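PDB 6LD7: cystathionine gamma-synthase from Xanthomonas oryzae pv. oryzae KACC 10331, which probably catalyses the pyridoxal-phosphate-dependent formation of cystathionine in the methionine biosynthesis pathway. Local coordinates for residues 262-273 and 373-384; 273-283 and 387-398. The protein carries 1 engineered substitution. All blocks are in the same frame, centred on the assembly; numbering follows the deposited sequence.

Contacts 1 and 2 follow one another along the same two helices, 259-277 and 380-396, contact 1 also taking in the end of strand 370-374 and the loop after it. Their centres are about 17 Å apart, on the same side of the chain's centre. Their segments alternate in sequence: 262-273 and 273-283 come first, then 373-384 and 387-398, roughly a hundred residues later. I273 belongs to both, and L384 CD2 of contact 1 packs on L276 CB of contact 2 at 4.0 Å, which makes the packing continuous. The two contacts thus join the last helix of the chain to helix 259-277 along much of its length, beside the five-stranded mixed sheet.

Contact 1 (262-273 and 373-384); sequences RLRVHQENADAI and LSIGIESAEDLL
The imidazole of H266 has the methyl CG2 of I377 over one face, 3.6 Å from the ring centroid and only 5° off the normal, a CH-pi contact. At the edge, ND1 of H266 donates to I375 O at 2.6 Å; the acceptor is somewhat tilted from the ring plane and meets ND1 through a lone pair in its carbonyl plane. Y210 adds an edge-to-face ring contact. The flat amide of N269 is gripped through ND2, which bonds to G376 O (2.9 Å, close to the amide plane) and to E378 O (2.8 Å, somewhat tilted from it). A water donates to N269 OD1 and accepts from A380 N, tying the amide to the first turn of helix 380-396. Two side chains of helix 259-277 thereby hold the connection 375-379 between strand 370-374 and that helix, whose N-cap is S379, in the C-terminal domain of what is, by family, a fold-type I PLP enzyme. The E378 carboxylate bonds through OE1 to S343 and makes a salt bridge through OE2 to R22 of the second subunit. I273 CD1 lies 3.8 Å from I375 CG2, the two side chains reaching tip to tip, while V265 CG1 crosses I377 CB at about a right angle, 3.7 Å away.

Contact 2 (273-283 and 387-398); sequences IAELLDGHAMV and LRAGLSRAEATL
L391 and H280 approach from opposite directions and meet in a CH-pi contact: methyl CD1 of L391 stands over the centre of the imidazole, 3.6 Å from the centroid of the H280 ring and 12° off its normal. The rotation of that ring is set from within its own segment. H280 CG lies anti to the backbone N, which places the ring, and ND1 accepts from M282 N at 2.9 Å with a nearly straight N-H...N angle of 175°, the donor lying in the ring plane. No hydrogen bond passes between 273-283 and 387-398, so the remaining contacts are apolar or van der Waals.

Among these, M282 buries the most surface. Bent at chi2 and chi3, its chain lies across E395 at about a right angle and carries CE to A394 CB at 3.7 Å, while SD meets L398 CD1 tip to tip at 3.8 Å. The other methyl of L391, CD2, takes V283 CG2 and M282 CB, so its two branches serve different partners. Farther back along the helices, L387 CD1 crosses the I273 side chain near a right angle, 3.6 Å from I273 CG2. L276 splits its methyls: CD2 rests against L387 CB, and CD1 lies 4.0 Å from R388 CG, beside the extended part of that arginine.

L387 and L391 both also touch F325 of helix 319-327, and L391 reaches L315 as L277 reaches F313, both on strand 310-315. The short helical segments run nearly parallel, at 24° and 11.7 Å between axes, with side chains filling the gap. Helices 259-277 and 380-396 here form part of the helix layer over the mixed sheet of the C-terminal domain, as in fold-type I PLP enzymes.

Contact 1 (262-273 and 373-384)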
loop_
_atom_site.group_PDB
_atom_site.type_symbol
_atom_site.label_atom_id
_atom_site.label_comp_id
_atom_site.label_asym_id
_atom_site.label_seq_id
_atom_site.Cartn_x
_atom_site.Cartn_y
_atom_site.Cartn_z
ATOM N N ARG C 262 -3.856 14.509 18.010
ATOM C CA ARG C 262 -5.032 13.674 18.302
ATOM C C ARG C 262 -5.346 13.674 19.821
ATOM O O ARG C 262 -6.531 13.918 20.221
ATOM C CB ARG C 262 -4.848 12.221 17.831
ATOM C CG ARG C 262 -4.923 12.147 16.310
ATOM C CD ARG C 262 -4.775 10.730 15.743
ATOM N NE ARG C 262 -3.381 10.269 15.792
ATOM C CZ ARG C 262 -2.949 9.289 16.584
ATOM N NH1 ARG C 262 -3.772 8.721 17.457
ATOM N NH2 ARG C 262 -1.700 8.852 16.471
ATOM N N LEU C 263 -4.375 13.453 20.639
ATOM C CA LEU C 263 -4.588 13.341 22.139
ATOM C C LEU C 263 -5.113 14.687 22.704
ATOM O O LEU C 263 -5.857 14.674 23.696
ATOM C CB LEU C 263 -3.271 12.937 22.802
ATOM C CG LEU C 263 -2.961 11.441 22.664
ATOM C CD1 LEU C 263 -1.565 11.154 23.154
ATOM C CD2 LEU C 263 -4.006 10.516 23.305
ATOM N N ARG C 264 -4.728 15.813 22.175
ATOM C CA ARG C 264 -5.311 17.091 22.703
ATOM C C ARG C 264 -6.825 17.066 22.525
ATOM O O ARG C 264 -7.523 17.382 23.454
ATOM C CB ARG C 264 -4.788 18.299 21.967
ATOM C CG ARG C 264 -3.304 18.560 22.247
ATOM C CD ARG C 264 -3.037 19.631 21.219
ATOM N NE ARG C 264 -1.652 19.940 21.070
ATOM C CZ ARG C 264 -1.159 21.167 21.077
ATOM N NH1 ARG C 264 -1.935 22.183 21.313
ATOM N NH2 ARG C 264 0.131 21.350 20.937
ATOM N N VAL C 265 -7.326 16.594 21.397
ATOM C CA VAL C 265 -8.788 16.573 21.170
ATOM C C VAL C 265 -9.386 15.412 21.975
ATOM O O VAL C 265 -10.457 15.593 22.557
ATOM C CB VAL C 265 -9.110 16.502 19.683
ATOM C CG1 VAL C 265 -10.620 16.435 19.491
ATOM C CG2 VAL C 265 -8.480 17.652 18.936
ATOM N N HIS C 266 -8.762 14.201 21.951
ATOM C CA HIS C 266 -9.304 13.048 22.672
ATOM C C HIS C 266 -9.548 13.518 24.127
ATOM O O HIS C 266 -10.579 13.205 24.729
ATOM C CB HIS C 266 -8.280 11.876 22.715
ATOM C CG HIS C 266 -8.157 11.047 21.486
ATOM N ND1 HIS C 266 -9.175 10.211 21.083
ATOM C CD2 HIS C 266 -7.091 10.774 20.714
ATOM C CE1 HIS C 266 -8.766 9.575 20.014
ATOM N NE2 HIS C 266 -7.487 9.865 19.782
ATOM N N GLN C 267 -8.556 14.148 24.733
ATOM C CA GLN C 267 -8.654 14.454 26.199
ATOM C C GLN C 267 -9.656 15.601 26.474
ATOM O O GLN C 267 -10.372 15.551 27.520
ATOM C CB GLN C 267 -7.271 14.750 26.746
ATOM C CG GLN C 267 -6.416 13.508 26.820
ATOM C CD GLN C 267 -5.100 13.779 27.500
ATOM O OE1 GLN C 267 -4.811 13.287 28.613
ATOM N NE2 GLN C 267 -4.285 14.563 26.826
ATOM N N GLU C 268 -9.762 16.570 25.583
ATOM C CA GLU C 268 -10.821 17.615 25.677
ATOM C C GLU C 268 -12.197 16.942 25.657
ATOM O O GLU C 268 -13.030 17.220 26.516
ATOM C CB GLU C 268 -10.684 18.609 24.537
ATOM C CG GLU C 268 -11.716 19.686 24.619
ATOM C CD GLU C 268 -11.790 20.716 23.473
ATOM O OE1 GLU C 268 -12.846 21.408 23.323
ATOM O OE2 GLU C 268 -10.792 20.895 22.784
ATOM N N ASN C 269 -12.393 15.981 24.772
ATOM C CA ASN C 269 -13.693 15.282 24.660
ATOM C C ASN C 269 -13.954 14.462 25.922
ATOM O O ASN C 269 -15.074 14.494 26.440
ATOM C CB ASN C 269 -13.746 14.388 23.427
ATOM C CG ASN C 269 -13.887 15.210 22.165
ATOM O OD1 ASN C 269 -14.273 16.405 22.219
ATOM N ND2 ASN C 269 -13.665 14.552 21.034
ATOM N N ALA C 270 -12.950 13.763 26.429
ATOM C CA ALA C 270 -13.115 12.892 27.602
ATOM C C ALA C 270 -13.462 13.722 28.847
ATOM O O ALA C 270 -14.376 13.318 29.580
ATOM C CB ALA C 270 -11.861 12.081 27.831
ATOM N N ASP C 271 -12.762 14.823 29.074
ATOM C CA ASP C 271 -13.090 15.780 30.187
ATOM C C ASP C 271 -14.554 16.237 30.071
ATOM O O ASP C 271 -15.259 16.174 31.088
ATOM C CB ASP C 271 -12.164 16.992 30.176
ATOM C CG ASP C 271 -10.723 16.605 30.500
ATOM O OD1 ASP C 271 -10.471 15.399 30.818
ATOM O OD2 ASP C 271 -9.811 17.466 30.321
ATOM N N ALA C 272 -15.036 16.530 28.856
ATOM C CA ALA C 272 -16.446 16.959 28.700
ATOM C C ALA C 272 -17.383 15.783 28.957
ATOM O O ALA C 272 -18.370 15.975 29.581
ATOM C CB ALA C 272 -16.643 17.553 27.359
ATOM N N ILE C 273 -17.021 14.551 28.572
ATOM C CA ILE C 273 -17.974 13.456 28.664
ATOM C C ILE C 273 -18.022 13.073 30.118
ATOM O O ILE C 273 -19.125 12.715 30.633
ATOM C CB ILE C 273 -17.587 12.309 27.707
ATOM C CG1 ILE C 273 -17.945 12.734 26.287
ATOM C CG2 ILE C 273 -18.280 11.041 28.093
ATOM C CD1 ILE C 273 -17.287 11.954 25.191
ATOM N N LEU C 373 -16.113 3.358 27.073
ATOM C CA LEU C 373 -15.946 4.286 25.981
ATOM C C LEU C 373 -14.489 4.428 25.647
ATOM O O LEU C 373 -13.706 4.757 26.525
ATOM C CB LEU C 373 -16.493 5.663 26.376
ATOM C CG LEU C 373 -17.931 5.700 26.780
ATOM C CD1 LEU C 373 -18.343 7.132 27.108
ATOM C CD2 LEU C 373 -18.834 5.162 25.706
ATOM N N SER C 374 -14.230 4.401 24.340
ATOM C CA SER C 374 -12.960 4.876 23.750
ATOM C C SER C 374 -13.317 6.157 23.002
ATOM O O SER C 374 -13.942 6.083 21.945
ATOM C CB SER C 374 -12.316 3.868 22.853
ATOM O OG SER C 374 -11.199 4.445 22.165
ATOM N N ILE C 375 -13.018 7.296 23.589
ATOM C CA ILE C 375 -13.505 8.602 23.096
ATOM C C ILE C 375 -12.557 9.079 22.007
ATOM O O ILE C 375 -11.325 9.138 22.200
ATOM C CB ILE C 375 -13.659 9.551 24.278
ATOM C CG1 ILE C 375 -14.806 9.009 25.151
ATOM C CG2 ILE C 375 -13.897 10.986 23.818
ATOM C CD1 ILE C 375 -14.714 9.442 26.543
ATOM N N GLY C 376 -13.157 9.336 20.867
ATOM C CA GLY C 376 -12.437 9.794 19.664
ATOM C C GLY C 376 -12.301 11.312 19.594
ATOM O O GLY C 376 -12.321 12.005 20.673
ATOM N N ILE C 377 -12.081 11.803 18.366
ATOM C CA ILE C 377 -11.804 13.222 18.103
ATOM C C ILE C 377 -12.907 13.903 17.288
ATOM O O ILE C 377 -12.643 15.052 16.772
ATOM C CB ILE C 377 -10.449 13.368 17.440
ATOM C CG1 ILE C 377 -10.407 12.792 16.027
ATOM C CG2 ILE C 377 -9.429 12.769 18.352
ATOM C CD1 ILE C 377 -9.147 13.122 15.325
ATOM N N GLU C 378 -14.103 13.363 17.348
ATOM C CA GLU C 378 -15.299 14.036 16.806
ATOM C C GLU C 378 -15.532 15.306 17.623
ATOM O O GLU C 378 -15.002 15.427 18.720
ATOM C CB GLU C 378 -16.526 13.129 16.967
ATOM C CG GLU C 378 -16.436 11.843 16.191
ATOM C CD GLU C 378 -15.884 10.644 16.933
ATOM O OE1 GLU C 378 -15.301 10.846 17.981
ATOM O OE2 GLU C 378 -15.956 9.528 16.400
ATOM N N SER C 379 -16.473 16.142 17.233
ATOM C CA SER C 379 -16.665 17.399 18.010
ATOM C C SER C 379 -17.379 17.057 19.322
ATOM O O SER C 379 -18.361 16.226 19.329
ATOM C CB SER C 379 -17.366 18.417 17.212
ATOM O OG SER C 379 -18.707 18.041 17.137
ATOM N N ALA C 380 -16.881 17.631 20.412
ATOM C CA ALA C 380 -17.476 17.401 21.742
ATOM C C ALA C 380 -18.990 17.566 21.674
ATOM O O ALA C 380 -19.741 16.767 22.292
ATOM C CB ALA C 380 -16.879 18.353 22.723
ATOM N N GLU C 381 -19.485 18.587 20.991
ATOM C CA GLU C 381 -20.962 18.840 20.992
ATOM C C GLU C 381 -21.729 17.606 20.506
ATOM O O GLU C 381 -22.792 17.301 21.102
ATOM C CB GLU C 381 -21.357 20.101 20.227
ATOM C CG GLU C 381 -21.230 20.061 18.707
ATOM C CD GLU C 381 -21.400 21.417 18.016
ATOM O OE1 GLU C 381 -22.547 21.710 17.614
ATOM O OE2 GLU C 381 -20.388 22.129 17.782
ATOM N N ASP C 382 -21.257 16.958 19.439
ATOM C CA ASP C 382 -21.970 15.785 18.848
ATOM C C ASP C 382 -21.899 14.603 19.787
ATOM O O ASP C 382 -22.922 13.942 19.974
ATOM C CB ASP C 382 -21.416 15.416 17.472
ATOM C CG ASP C 382 -21.691 16.449 16.399
ATOM O OD1 ASP C 382 -22.787 17.089 16.484
ATOM O OD2 ASP C 382 -20.798 16.630 15.482
ATOM N N LEU C 383 -20.714 14.285 20.309
ATOM C CA LEU C 383 -20.606 13.153 21.252
ATOM C C LEU C 383 -21.546 13.366 22.426
ATOM O O LEU C 383 -22.174 12.393 22.840
ATOM C CB LEU C 383 -19.171 12.981 21.744
ATOM C CG LEU C 383 -18.183 12.736 20.620
ATOM C CD1 LEU C 383 -16.803 12.422 21.184
ATOM C CD2 LEU C 383 -18.677 11.584 19.710
ATOM N N LEU C 384 -21.674 14.592 22.940
ATOM C CA LEU C 384 -22.572 14.843 24.112
ATOM C C LEU C 384 -24.066 14.715 23.735
ATOM O O LEU C 384 -24.840 14.100 24.483
ATOM C CB LEU C 384 -22.303 16.224 24.679
ATOM C CG LEU C 384 -20.944 16.447 25.325
ATOM C CD1 LEU C 384 -20.786 17.927 25.618
ATOM C CD2 LEU C 384 -20.811 15.664 26.595
HETATM O O HOH W 1 -14.063 18.149 20.269
#

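Contact 2 (273-283 and 387-398)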
loop_
_atom_site.group_PDB
_atom_site.type_symbol
_atom_site.label_atom_id
_atom_site.label_comp_id
_atom_site.label_asym_id
_atom_site.label_seq_id
_atom_site.Cartn_x
_atom_site.Cartn_y
_atom_site.Cartn_z
ATOM N N ILE C 273 -17.021 14.551 28.572
ATOM C CA ILE C 273 -17.974 13.456 28.664
ATOM C C ILE C 273 -18.022 13.073 30.118
ATOM O O ILE C 273 -19.125 12.715 30.633
ATOM C CB ILE C 273 -17.587 12.309 27.707
ATOM C CG1 ILE C 273 -17.945 12.734 26.287
ATOM C CG2 ILE C 273 -18.280 11.041 28.093
ATOM C CD1 ILE C 273 -17.287 11.954 25.191
ATOM N N ALA C 274 -16.882 13.046 30.768
ATOM C CA ALA C 274 -16.816 12.711 32.219
ATOM C C ALA C 274 -17.664 13.708 33.023
ATOM O O ALA C 274 -18.391 13.277 33.929
ATOM C CB ALA C 274 -15.385 12.692 32.714
ATOM N N GLU C 275 -17.576 14.995 32.733
ATOM C CA GLU C 275 -18.507 15.983 33.341
ATOM C C GLU C 275 -19.983 15.570 33.106
ATOM O O GLU C 275 -20.771 15.783 34.013
ATOM C CB GLU C 275 -18.353 17.397 32.761
ATOM C CG GLU C 275 -17.414 18.301 33.507
ATOM C CD GLU C 275 -18.075 19.479 34.202
ATOM O OE1 GLU C 275 -19.048 19.240 34.911
ATOM O OE2 GLU C 275 -17.620 20.653 33.995
ATOM N N LEU C 276 -20.425 15.185 31.899
ATOM C CA LEU C 276 -21.873 14.851 31.699
ATOM C C LEU C 276 -22.216 13.607 32.536
ATOM O O LEU C 276 -23.258 13.563 33.178
ATOM C CB LEU C 276 -22.109 14.555 30.230
ATOM C CG LEU C 276 -23.447 13.895 29.909
ATOM C CD1 LEU C 276 -24.554 14.982 29.951
ATOM C CD2 LEU C 276 -23.406 13.228 28.539
ATOM N N LEU C 277 -21.353 12.591 32.549
ATOM C CA LEU C 277 -21.733 11.265 33.092
ATOM C C LEU C 277 -21.636 11.313 34.628
ATOM O O LEU C 277 -22.451 10.712 35.290
ATOM C CB LEU C 277 -20.830 10.161 32.544
ATOM C CG LEU C 277 -20.941 9.899 31.050
ATOM C CD1 LEU C 277 -19.998 8.792 30.685
ATOM C CD2 LEU C 277 -22.360 9.551 30.612
ATOM N N ASP C 278 -20.684 12.008 35.187
ATOM C CA ASP C 278 -20.473 11.958 36.645
ATOM C C ASP C 278 -21.627 12.679 37.380
ATOM O O ASP C 278 -21.775 13.865 37.191
ATOM C CB ASP C 278 -19.167 12.641 37.025
ATOM C CG ASP C 278 -18.837 12.516 38.508
ATOM O OD1 ASP C 278 -19.038 11.435 39.095
ATOM O OD2 ASP C 278 -18.282 13.459 39.040
ATOM N N GLY C 279 -22.346 11.971 38.231
ATOM C CA GLY C 279 -23.541 12.481 38.925
ATOM C C GLY C 279 -24.782 12.547 38.032
ATOM O O GLY C 279 -25.758 12.956 38.528
ATOM N N HIS C 280 -24.801 12.144 36.759
ATOM C CA HIS C 280 -26.070 12.070 35.998
ATOM C C HIS C 280 -26.955 11.030 36.698
ATOM O O HIS C 280 -26.447 9.999 37.194
ATOM C CB HIS C 280 -25.812 11.753 34.532
ATOM C CG HIS C 280 -27.014 11.799 33.662
ATOM N ND1 HIS C 280 -27.991 10.826 33.745
ATOM C CD2 HIS C 280 -27.392 12.673 32.690
ATOM C CE1 HIS C 280 -28.924 11.077 32.845
ATOM N NE2 HIS C 280 -28.596 12.219 32.205
ATOM N N ALA C 281 -28.255 11.245 36.691
ATOM C CA ALA C 281 -29.209 10.377 37.409
ATOM C C ALA C 281 -29.154 8.947 36.867
ATOM O O ALA C 281 -29.466 8.075 37.587
ATOM C CB ALA C 281 -30.621 10.984 37.290
ATOM N N MET C 282 -28.840 8.708 35.601
ATOM C CA MET C 282 -28.907 7.334 35.047
ATOM C C MET C 282 -27.568 6.610 35.248
ATOM O O MET C 282 -27.449 5.483 34.802
ATOM C CB MET C 282 -29.263 7.408 33.558
ATOM C CG MET C 282 -30.740 7.705 33.306
ATOM S SD MET C 282 -31.724 6.365 34.069
ATOM C CE MET C 282 -31.242 4.930 33.114
ATOM N N VAL C 283 -26.564 7.251 35.845
ATOM C CA VAL C 283 -25.189 6.676 35.947
ATOM C C VAL C 283 -24.824 6.491 37.422
ATOM O O VAL C 283 -24.749 7.504 38.109
ATOM C CB VAL C 283 -24.186 7.618 35.263
ATOM C CG1 VAL C 283 -22.776 7.094 35.372
ATOM C CG2 VAL C 283 -24.519 7.856 33.814
ATOM N N LEU C 387 -24.665 10.940 23.596
ATOM C CA LEU C 387 -24.770 10.288 24.929
ATOM C C LEU C 387 -26.043 10.704 25.686
ATOM O O LEU C 387 -26.693 9.816 26.365
ATOM C CB LEU C 387 -23.527 10.555 25.760
ATOM C CG LEU C 387 -22.239 9.971 25.205
ATOM C CD1 LEU C 387 -21.056 10.566 25.923
ATOM C CD2 LEU C 387 -22.211 8.453 25.296
ATOM N N ARG C 388 -26.377 11.995 25.695
ATOM C CA ARG C 388 -27.680 12.409 26.269
ATOM C C ARG C 388 -28.817 11.607 25.648
ATOM O O ARG C 388 -29.705 11.257 26.366
ATOM C CB ARG C 388 -28.001 13.884 26.020
ATOM C CG ARG C 388 -27.165 14.817 26.876
ATOM C CD ARG C 388 -27.738 16.241 26.757
ATOM N NE ARG C 388 -26.583 16.986 27.075
ATOM C CZ ARG C 388 -25.798 17.665 26.234
ATOM N NH1 ARG C 388 -26.090 17.901 24.971
ATOM N NH2 ARG C 388 -24.716 18.168 26.752
ATOM N N ALA C 389 -28.893 11.402 24.334
ATOM C CA ALA C 389 -30.080 10.677 23.781
ATOM C C ALA C 389 -29.969 9.195 24.201
ATOM O O ALA C 389 -30.994 8.537 24.510
ATOM C CB ALA C 389 -30.224 10.899 22.278
ATOM N N GLY C 390 -28.759 8.682 24.388
ATOM C CA GLY C 390 -28.605 7.304 24.895
ATOM C C GLY C 390 -29.096 7.197 26.354
ATOM O O GLY C 390 -29.820 6.267 26.677
ATOM N N LEU C 391 -28.752 8.152 27.205
ATOM C CA LEU C 391 -29.152 8.121 28.636
ATOM C C LEU C 391 -30.688 8.265 28.749
ATOM O O LEU C 391 -31.325 7.622 29.599
ATOM C CB LEU C 391 -28.432 9.278 29.310
ATOM C CG LEU C 391 -26.929 9.072 29.520
ATOM C CD1 LEU C 391 -26.319 10.329 30.103
ATOM C CD2 LEU C 391 -26.649 7.884 30.416
ATOM N N SER C 392 -31.271 9.013 27.822
ATOM C CA SER C 392 -32.732 9.215 27.699
ATOM C C SER C 392 -33.471 7.937 27.249
ATOM O O SER C 392 -34.433 7.527 27.921
ATOM C CB SER C 392 -32.917 10.359 26.771
ATOM O OG SER C 392 -34.261 10.565 26.603
ATOM N N ARG C 393 -32.993 7.252 26.216
ATOM C CA ARG C 393 -33.548 5.924 25.864
ATOM C C ARG C 393 -33.472 4.966 27.045
ATOM O O ARG C 393 -34.511 4.225 27.284
ATOM C CB ARG C 393 -32.801 5.211 24.759
ATOM C CG ARG C 393 -33.033 5.725 23.348
ATOM C CD ARG C 393 -32.062 4.822 22.515
ATOM N NE ARG C 393 -31.474 5.890 21.844
ATOM C CZ ARG C 393 -30.262 6.306 21.658
ATOM N NH1 ARG C 393 -29.140 5.692 21.910
ATOM N NH2 ARG C 393 -30.266 7.483 21.103
ATOM N N ALA C 394 -32.331 4.922 27.731
ATOM C CA ALA C 394 -32.152 4.042 28.913
ATOM C C ALA C 394 -33.179 4.392 30.010
ATOM O O ALA C 394 -33.723 3.498 30.609
ATOM C CB ALA C 394 -30.761 4.167 29.499
ATOM N N GLU C 395 -33.327 5.655 30.359
ATOM C CA GLU C 395 -34.276 6.145 31.367
ATOM C C GLU C 395 -35.706 5.641 31.039
ATOM O O GLU C 395 -36.358 5.151 31.961
ATOM C CB GLU C 395 -34.260 7.662 31.421
ATOM C CG GLU C 395 -35.282 8.225 32.391
ATOM C CD GLU C 395 -35.079 9.688 32.739
ATOM O OE1 GLU C 395 -35.835 10.185 33.572
ATOM O OE2 GLU C 395 -34.173 10.329 32.184
ATOM N N ALA C 396 -36.100 5.623 29.771
ATOM C CA ALA C 396 -37.449 5.206 29.301
ATOM C C ALA C 396 -37.682 3.690 29.460
ATOM O O ALA C 396 -38.833 3.332 29.422
ATOM C CB ALA C 396 -37.659 5.650 27.879
ATOM N N THR C 397 -36.678 2.829 29.659
ATOM C CA THR C 397 -36.885 1.483 30.254
ATOM C C THR C 397 -37.263 1.820 31.704
ATOM O O THR C 397 -37.910 2.827 31.857
ATOM C CB THR C 397 -35.688 0.598 29.906
ATOM O OG1 THR C 397 -34.564 0.945 30.716
ATOM C CG2 THR C 397 -35.337 0.669 28.434
ATOM N N LEU C 398 -36.759 1.198 32.751
ATOM C CA LEU C 398 -37.076 1.589 34.181
ATOM C C LEU C 398 -38.583 1.445 34.489
ATOM O O LEU C 398 -39.406 2.199 33.895
ATOM C CB LEU C 398 -36.618 3.013 34.525
ATOM C CG LEU C 398 -35.115 3.270 34.535
ATOM C CD1 LEU C 398 -34.773 4.485 35.355
ATOM C CD2 LEU C 398 -34.338 2.070 35.035
#